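Local coordinates for odorant Binding Protein from Varroa destructor, form P2<1> (PDB 7NZA) that probably binds and carries small hydrophobic odorants or other semiochemicals in an internal cavity, as an odorant-binding protein of the mite, at residues Lys34-Pro48 with His61-Glu73. Sequence-based numbering, arbitrary orientation.
Sequences KAAVVDKCLQSLPLP and HRESVTTCALKAE
Pro48 lies over one face of the His61 imidazole, its CD 3.7 Å from the ring centroid in a CH-pi contact, and Leu47 CA sits over the ring too, at 4.2 Å from that centroid. At the ring edge, His61 NE2 donates to Leu45 O at 2.7 Å; the bond is nearly straight (172°) and lies in the plane of the imidazole, although the donor stands above the carbonyl plane of Leu45. With CG anti to the backbone N (chi1 172°), the ring of His61 reaches from its helix to the turn that follows helix 28-44. Replacing His61 with an alanine is likely to leave Leu45 O without its side-chain donor and open a gap against Pro48. Leu45 CD1 lies along the helix, against Ser64, whose OG bonds back to His61 O, and, a turn further on, 3.9 Å from Cys68 CB. Segments 34-44 and 61-72 of helices 28-44 and 55-72 cross at 123°, their axes 9.1 Å apart at closest approach, and are stapled by the Cys41-Cys68 disulfide, one of three in this non-classical odorant-binding fold. Beyond it, in one of its two conformers, Val37 turns CG1 onto Ala69 CB (3.5 Å) and CG2 toward the bent side chain of Glu73. Leu42 CD2 touches Val65 CG2 at 4.2 Å; Leu42 also packs on Val15 of the second subunit, and His61 on Met146 of that subunit.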
ATOM      1  N   LYS A  34       8.894   9.030  -1.971  1.00 17.16           N
ATOM      2  CA  LYS A  34       9.215   7.599  -1.917  1.00 16.24           C
ATOM      3  C   LYS A  34       8.764   6.909  -3.204  1.00 15.73           C
ATOM      4  O   LYS A  34       9.439   6.059  -3.731  1.00 16.02           O
ATOM      5  CB  LYS A  34       8.517   6.965  -0.715  1.00 16.99           C
ATOM      6  CG  LYS A  34       8.770   5.474  -0.632  1.00 17.85           C
ATOM      7  CD  LYS A  34      10.212   5.074  -0.483  1.00 19.40           C
ATOM      8  CE  LYS A  34      10.453   3.642  -0.149  1.00 21.37           C
ATOM      9  NZ  LYS A  34      10.134   3.402   1.272  1.00 23.73           N
ATOM     10  N   ALA A  35       7.579   7.275  -3.716  1.00 15.89           N
ATOM     11  CA  ALA A  35       7.066   6.677  -4.957  1.00 15.81           C
ATOM     12  C   ALA A  35       8.064   6.993  -6.077  1.00 16.18           C
ATOM     13  O   ALA A  35       8.275   6.109  -6.952  1.00 16.45           O
ATOM     14  CB  ALA A  35       5.694   7.261  -5.226  1.00 16.91           C
ATOM     15  N   ALA A  36       8.606   8.204  -6.098  1.00 16.23           N
ATOM     16  CA  ALA A  36       9.517   8.557  -7.193  1.00 16.75           C
ATOM     17  C   ALA A  36      10.746   7.667  -7.128  1.00 16.27           C
ATOM     18  O   ALA A  36      11.249   7.180  -8.145  1.00 16.54           O
ATOM     19  CB  ALA A  36       9.884   9.996  -7.167  1.00 18.76           C
ATOM     20  N   VAL A  37      11.289   7.476  -5.936  0.50 15.42           N
ATOM     21  CA  VAL A  37      12.476   6.616  -5.694  0.50 14.73           C
ATOM     22  C   VAL A  37      12.196   5.168  -6.154  0.50 14.56           C
ATOM     23  O   VAL A  37      12.990   4.553  -6.847  0.50 15.07           O
ATOM     24  CB  VAL A  37      12.841   6.698  -4.189  0.50 15.23           C
ATOM     25  CG1 VAL A  37      13.864   5.616  -3.869  0.50 15.45           C
ATOM     26  CG2 VAL A  37      13.390   8.061  -3.786  0.50 16.33           C
ATOM     27  N   VAL A  38      11.074   4.653  -5.655  1.00 14.94           N
ATOM     28  CA  VAL A  38      10.676   3.267  -6.013  1.00 15.47           C
ATOM     29  C   VAL A  38      10.499   3.118  -7.531  1.00 15.55           C
ATOM     30  O   VAL A  38      10.971   2.147  -8.100  1.00 15.87           O
ATOM     31  CB  VAL A  38       9.418   2.893  -5.236  1.00 16.37           C
ATOM     32  CG1 VAL A  38       8.773   1.636  -5.850  1.00 18.38           C
ATOM     33  CG2 VAL A  38       9.765   2.670  -3.789  1.00 18.10           C
ATOM     34  N   ASP A  39       9.846   4.076  -8.163  1.00 15.27           N
ATOM     35  CA  ASP A  39       9.548   3.978  -9.591  1.00 16.30           C
ATOM     36  C   ASP A  39      10.887   4.026 -10.333  1.00 16.98           C
ATOM     37  O   ASP A  39      11.056   3.288 -11.343  1.00 18.68           O
ATOM     38  CB  ASP A  39       8.548   5.029 -10.041  1.00 17.33           C
ATOM     39  CG  ASP A  39       7.142   4.783  -9.587  1.00 19.51           C
ATOM     40  OD1 ASP A  39       6.878   3.618  -9.253  1.00 21.79           O
ATOM     41  OD2 ASP A  39       6.345   5.712  -9.624  1.00 19.71           O
ATOM     42  N   LYS A  40      11.836   4.830  -9.891  1.00 16.50           N
ATOM     43  CA  LYS A  40      13.121   4.852 -10.549  1.00 17.04           C
ATOM     44  C   LYS A  40      13.837   3.525 -10.357  1.00 16.46           C
ATOM     45  O   LYS A  40      14.430   2.984 -11.325  1.00 17.97           O
ATOM     46  CB  LYS A  40      13.976   6.013 -10.095  1.00 18.12           C
ATOM     47  CG  LYS A  40      15.305   6.126 -10.845  1.00 20.30           C
ATOM     48  N   CYS A  41      13.855   2.968  -9.138  1.00 15.15           N
ATOM     49  CA  CYS A  41      14.450   1.653  -8.903  1.00 14.40           C
ATOM     50  C   CYS A  41      13.873   0.590  -9.836  1.00 14.56           C
ATOM     51  O   CYS A  41      14.582  -0.228 -10.334  1.00 14.64           O
ATOM     52  CB  CYS A  41      14.253   1.275  -7.428  1.00 14.78           C
ATOM     53  SG  CYS A  41      15.252   2.225  -6.293  1.00 16.13           S
ATOM     54  N   LEU A  42      12.534   0.620  -9.995  1.00 15.61           N
ATOM     55  CA  LEU A  42      11.885  -0.381 -10.871  1.00 17.46           C
ATOM     56  C   LEU A  42      12.349  -0.270 -12.329  1.00 16.69           C
ATOM     57  O   LEU A  42      12.258  -1.287 -13.062  1.00 19.87           O
ATOM     58  CB  LEU A  42      10.363  -0.175 -10.811  1.00 19.15           C
ATOM     59  CG  LEU A  42       9.681  -0.659  -9.575  1.00 20.89           C
ATOM     60  CD1 LEU A  42       8.174  -0.376  -9.718  1.00 22.33           C
ATOM     61  CD2 LEU A  42       9.921  -2.155  -9.312  1.00 24.14           C
ATOM     62  N   GLN A  43      12.807   0.856 -12.772  1.00 16.47           N
ATOM     63  CA  GLN A  43      13.331   0.968 -14.146  1.00 17.88           C
ATOM     64  C   GLN A  43      14.526   0.045 -14.327  1.00 19.36           C
ATOM     65  O   GLN A  43      14.663  -0.574 -15.396  1.00 21.12           O
ATOM     66  CB  GLN A  43      13.723   2.353 -14.476  1.00 20.77           C
ATOM     67  CG  GLN A  43      12.516   3.229 -14.519  1.00 24.16           C
ATOM     68  CD  GLN A  43      12.957   4.590 -14.960  1.00 30.20           C
ATOM     69  OE1 GLN A  43      14.152   4.834 -15.138  1.00 37.32           O
ATOM     70  NE2 GLN A  43      11.990   5.461 -15.138  1.00 38.40           N
ATOM     71  N   SER A  44      15.322  -0.123 -13.298  1.00 19.56           N
ATOM     72  CA  SER A  44      16.509  -0.994 -13.382  1.00 19.48           C
ATOM     73  C   SER A  44      16.229  -2.383 -12.874  1.00 18.24           C
ATOM     74  O   SER A  44      17.008  -3.288 -13.144  1.00 18.93           O
ATOM     75  CB  SER A  44      17.605  -0.414 -12.595  1.00 19.35           C
ATOM     76  OG  SER A  44      18.054   0.843 -13.171  1.00 23.52           O
ATOM     77  N   LEU A  45      15.194  -2.529 -12.053  1.00 17.73           N
ATOM     78  CA  LEU A  45      14.868  -3.773 -11.384  1.00 16.93           C
ATOM     79  C   LEU A  45      13.413  -4.088 -11.746  1.00 17.85           C
ATOM     80  O   LEU A  45      12.505  -4.016 -10.913  1.00 16.55           O
ATOM     81  CB  LEU A  45      15.018  -3.618  -9.865  1.00 16.90           C
ATOM     82  CG  LEU A  45      16.389  -3.186  -9.374  1.00 17.08           C
ATOM     83  CD1 LEU A  45      16.360  -2.684  -7.944  1.00 16.89           C
ATOM     84  CD2 LEU A  45      17.363  -4.334  -9.501  1.00 18.72           C
ATOM     85  N   PRO A  46      13.117  -4.448 -13.004  1.00 20.21           N
ATOM     86  CA  PRO A  46      11.742  -4.814 -13.369  1.00 20.44           C
ATOM     87  C   PRO A  46      11.197  -5.954 -12.509  1.00 20.28           C
ATOM     88  O   PRO A  46      11.844  -6.842 -12.073  1.00 19.67           O
ATOM     89  CB  PRO A  46      11.797  -5.180 -14.864  1.00 22.90           C
ATOM     90  CG  PRO A  46      13.105  -4.542 -15.365  1.00 23.88           C
ATOM     91  CD  PRO A  46      14.016  -4.451 -14.184  1.00 21.33           C
ATOM     92  N   LEU A  47       9.898  -5.899 -12.272  1.00 19.34           N
ATOM     93  CA  LEU A  47       9.227  -6.953 -11.495  1.00 19.69           C
ATOM     94  C   LEU A  47       9.284  -8.298 -12.195  1.00 19.87           C
ATOM     95  O   LEU A  47       9.112  -8.384 -13.424  1.00 20.59           O
ATOM     96  CB  LEU A  47       7.751  -6.579 -11.346  1.00 19.62           C
ATOM     97  CG  LEU A  47       7.488  -5.671 -10.183  1.00 20.80           C
ATOM     98  CD1 LEU A  47       6.154  -4.963 -10.426  1.00 21.46           C
ATOM     99  CD2 LEU A  47       7.458  -6.353  -8.832  1.00 22.52           C
ATOM    100  N   PRO A  48       9.478  -9.391 -11.443  1.00 20.09           N
ATOM    101  CA  PRO A  48       9.427 -10.706 -12.047  1.00 22.30           C
ATOM    102  C   PRO A  48       8.042 -11.004 -12.620  1.00 24.26           C
ATOM    103  O   PRO A  48       7.045 -10.466 -12.158  1.00 25.11           O
ATOM    104  CB  PRO A  48       9.736 -11.614 -10.849  1.00 21.93           C
ATOM    105  CG  PRO A  48      10.480 -10.769  -9.860  1.00 23.59           C
ATOM    106  CD  PRO A  48       9.863  -9.408 -10.011  1.00 22.67           C
ATOM    107  N   HIS A  61      13.930 -10.145  -5.437  1.00 15.89           N
ATOM    108  CA  HIS A  61      13.646  -8.897  -6.164  1.00 16.10           C
ATOM    109  C   HIS A  61      13.101  -7.847  -5.209  1.00 15.92           C
ATOM    110  O   HIS A  61      13.560  -6.676  -5.263  1.00 16.00           O
ATOM    111  CB  HIS A  61      12.728  -9.143  -7.345  1.00 15.80           C
ATOM    112  CG  HIS A  61      12.305  -7.843  -7.933  1.00 15.81           C
ATOM    113  ND1 HIS A  61      11.132  -7.232  -7.501  1.00 16.22           N
ATOM    114  CD2 HIS A  61      12.875  -7.073  -8.868  1.00 16.79           C
ATOM    115  CE1 HIS A  61      11.084  -6.083  -8.174  1.00 15.81           C
ATOM    116  NE2 HIS A  61      12.112  -5.962  -9.022  1.00 16.69           N
ATOM    117  N   ARG A  62      12.178  -8.158  -4.370  1.00 16.18           N
ATOM    118  CA  ARG A  62      11.670  -7.209  -3.383  1.00 17.61           C
ATOM    119  C   ARG A  62      12.798  -6.593  -2.569  1.00 17.48           C
ATOM    120  O   ARG A  62      12.826  -5.356  -2.343  1.00 17.08           O
ATOM    121  CB  ARG A  62      10.566  -7.885  -2.578  1.00 19.36           C
ATOM    122  CG  ARG A  62       9.973  -6.957  -1.540  1.00 21.63           C
ATOM    123  CD  ARG A  62       8.868  -7.612  -0.750  1.00 24.83           C
ATOM    124  NE  ARG A  62       9.346  -8.743   0.007  1.00 29.43           N
ATOM    125  CZ  ARG A  62       9.165 -10.047  -0.202  1.00 30.26           C
ATOM    126  NH1 ARG A  62       8.438 -10.581  -1.198  1.00 30.69           N
ATOM    127  NH2 ARG A  62       9.798 -10.857   0.653  1.00 32.85           N
ATOM    128  N   GLU A  63      13.693  -7.464  -2.078  0.50 17.34           N
ATOM    129  CA  GLU A  63      14.903  -7.070  -1.300  0.50 18.41           C
ATOM    130  C   GLU A  63      15.670  -6.039  -2.100  0.50 17.50           C
ATOM    131  O   GLU A  63      16.107  -5.020  -1.513  0.50 18.16           O
ATOM    132  CB  GLU A  63      15.808  -8.290  -1.054  0.50 19.94           C
ATOM    133  CG  GLU A  63      17.146  -8.044  -0.351  0.50 22.61           C
ATOM    134  CD  GLU A  63      17.810  -9.377   0.044  0.50 24.23           C
ATOM    135  OE1 GLU A  63      17.660  -9.784   1.240  0.50 25.67           O
ATOM    136  OE2 GLU A  63      18.379 -10.112  -0.863  0.50 24.25           O
ATOM    137  N   SER A  64      15.898  -6.314  -3.365  1.00 16.91           N
ATOM    138  CA  SER A  64      16.694  -5.427  -4.216  1.00 16.64           C
ATOM    139  C   SER A  64      16.055  -4.045  -4.344  1.00 15.92           C
ATOM    140  O   SER A  64      16.771  -3.036  -4.363  1.00 16.24           O
ATOM    141  CB  SER A  64      17.012  -6.032  -5.567  1.00 16.85           C
ATOM    142  OG  SER A  64      15.900  -6.062  -6.493  1.00 17.55           O
ATOM    143  N   VAL A  65      14.737  -3.980  -4.401  1.00 14.62           N
ATOM    144  CA  VAL A  65      14.078  -2.675  -4.513  1.00 14.55           C
ATOM    145  C   VAL A  65      14.204  -1.931  -3.206  1.00 14.74           C
ATOM    146  O   VAL A  65      14.437  -0.707  -3.228  1.00 14.40           O
ATOM    147  CB  VAL A  65      12.629  -2.869  -4.949  1.00 14.69           C
ATOM    148  CG1 VAL A  65      11.875  -1.547  -4.916  1.00 15.71           C
ATOM    149  CG2 VAL A  65      12.524  -3.500  -6.330  1.00 15.33           C
ATOM    150  N   THR A  66      13.990  -2.582  -2.072  0.50 15.00           N
ATOM    151  CA  THR A  66      14.148  -1.910  -0.765  0.50 15.22           C
ATOM    152  C   THR A  66      15.570  -1.372  -0.623  0.50 15.01           C
ATOM    153  O   THR A  66      15.764  -0.230  -0.180  0.50 15.69           O
ATOM    154  CB  THR A  66      13.837  -2.872   0.390  0.50 16.30           C
ATOM    155  OG1 THR A  66      12.485  -3.326   0.166  0.50 17.80           O
ATOM    156  CG2 THR A  66      14.067  -2.248   1.757  0.50 16.62           C
ATOM    157  N   THR A  67      16.560  -2.164  -0.987  1.00 14.47           N
ATOM    158  CA  THR A  67      17.983  -1.744  -0.889  1.00 15.61           C
ATOM    159  C   THR A  67      18.249  -0.583  -1.839  1.00 14.61           C
ATOM    160  O   THR A  67      18.914   0.343  -1.442  1.00 15.44           O
ATOM    161  CB  THR A  67      18.880  -2.938  -1.231  1.00 16.51           C
ATOM    162  OG1 THR A  67      18.717  -3.907  -0.176  1.00 17.79           O
ATOM    163  CG2 THR A  67      20.328  -2.556  -1.361  1.00 17.91           C
ATOM    164  N   CYS A  68      17.726  -0.663  -3.046  1.00 13.73           N
ATOM    165  CA  CYS A  68      17.869   0.430  -4.014  1.00 13.61           C
ATOM    166  C   CYS A  68      17.331   1.726  -3.427  1.00 14.39           C
ATOM    167  O   CYS A  68      17.962   2.762  -3.513  1.00 15.15           O
ATOM    168  CB  CYS A  68      17.139   0.074  -5.296  1.00 13.99           C
ATOM    169  SG  CYS A  68      17.139   1.392  -6.540  1.00 14.93           S
ATOM    170  N   ALA A  69      16.136   1.683  -2.863  1.00 13.69           N
ATOM    171  CA  ALA A  69      15.561   2.923  -2.336  1.00 14.20           C
ATOM    172  C   ALA A  69      16.355   3.453  -1.191  1.00 14.82           C
ATOM    173  O   ALA A  69      16.622   4.700  -1.119  1.00 17.87           O
ATOM    174  CB  ALA A  69      14.144   2.682  -1.951  1.00 16.30           C
ATOM    175  N   LEU A  70      16.841   2.630  -0.289  1.00 14.71           N
ATOM    176  CA  LEU A  70      17.701   3.097   0.819  1.00 15.75           C
ATOM    177  C   LEU A  70      18.987   3.662   0.240  1.00 16.04           C
ATOM    178  O   LEU A  70      19.418   4.738   0.729  1.00 16.91           O
ATOM    179  CB  LEU A  70      18.011   1.925   1.740  1.00 17.69           C
ATOM    180  CG  LEU A  70      16.874   1.482   2.673  1.00 19.87           C
ATOM    181  CD1 LEU A  70      17.105   0.087   3.156  1.00 20.56           C
ATOM    182  CD2 LEU A  70      16.836   2.381   3.882  1.00 21.75           C
ATOM    183  N   LYS A  71      19.632   3.003  -0.702  1.00 15.73           N
ATOM    184  CA  LYS A  71      20.929   3.473  -1.252  1.00 16.83           C
ATOM    185  C   LYS A  71      20.685   4.819  -1.944  1.00 16.46           C
ATOM    186  O   LYS A  71      21.520   5.754  -1.732  1.00 17.43           O
ATOM    187  CB  LYS A  71      21.575   2.440  -2.170  1.00 17.86           C
ATOM    188  CG  LYS A  71      22.958   2.784  -2.787  1.00 21.23           C
ATOM    189  CD  LYS A  71      24.169   2.430  -1.927  1.00 23.29           C
ATOM    190  CE  LYS A  71      25.526   3.065  -2.223  1.00 31.85           C
ATOM    191  NZ  LYS A  71      26.169   2.590  -3.480  1.00 36.62           N
ATOM    192  N   ALA A  72      19.646   4.954  -2.746  1.00 15.92           N
ATOM    193  CA  ALA A  72      19.407   6.155  -3.549  1.00 16.27           C
ATOM    194  C   ALA A  72      19.189   7.307  -2.613  1.00 17.05           C
ATOM    195  O   ALA A  72      19.543   8.427  -2.981  1.00 19.82           O
ATOM    196  CB  ALA A  72      18.242   5.944  -4.452  1.00 17.33           C
ATOM    197  N   GLU A  73      18.582   7.072  -1.478  1.00 16.53           N
ATOM    198  CA  GLU A  73      18.306   8.174  -0.549  1.00 17.54           C
ATOM    199  C   GLU A  73      19.408   8.330   0.502  1.00 16.24           C
ATOM    200  O   GLU A  73      19.177   9.115   1.483  1.00 17.42           O
ATOM    201  CB  GLU A  73      16.958   7.929   0.118  1.00 18.33           C
ATOM    202  CG  GLU A  73      15.760   8.022  -0.836  1.00 22.97           C
ATOM    203  CD  GLU A  73      15.236   9.426  -1.034  1.00 31.21           C
ATOM    204  OE1 GLU A  73      13.975   9.661  -0.963  1.00 38.51           O
ATOM    205  OE2 GLU A  73      16.075  10.299  -1.223  1.00 38.65           O
TER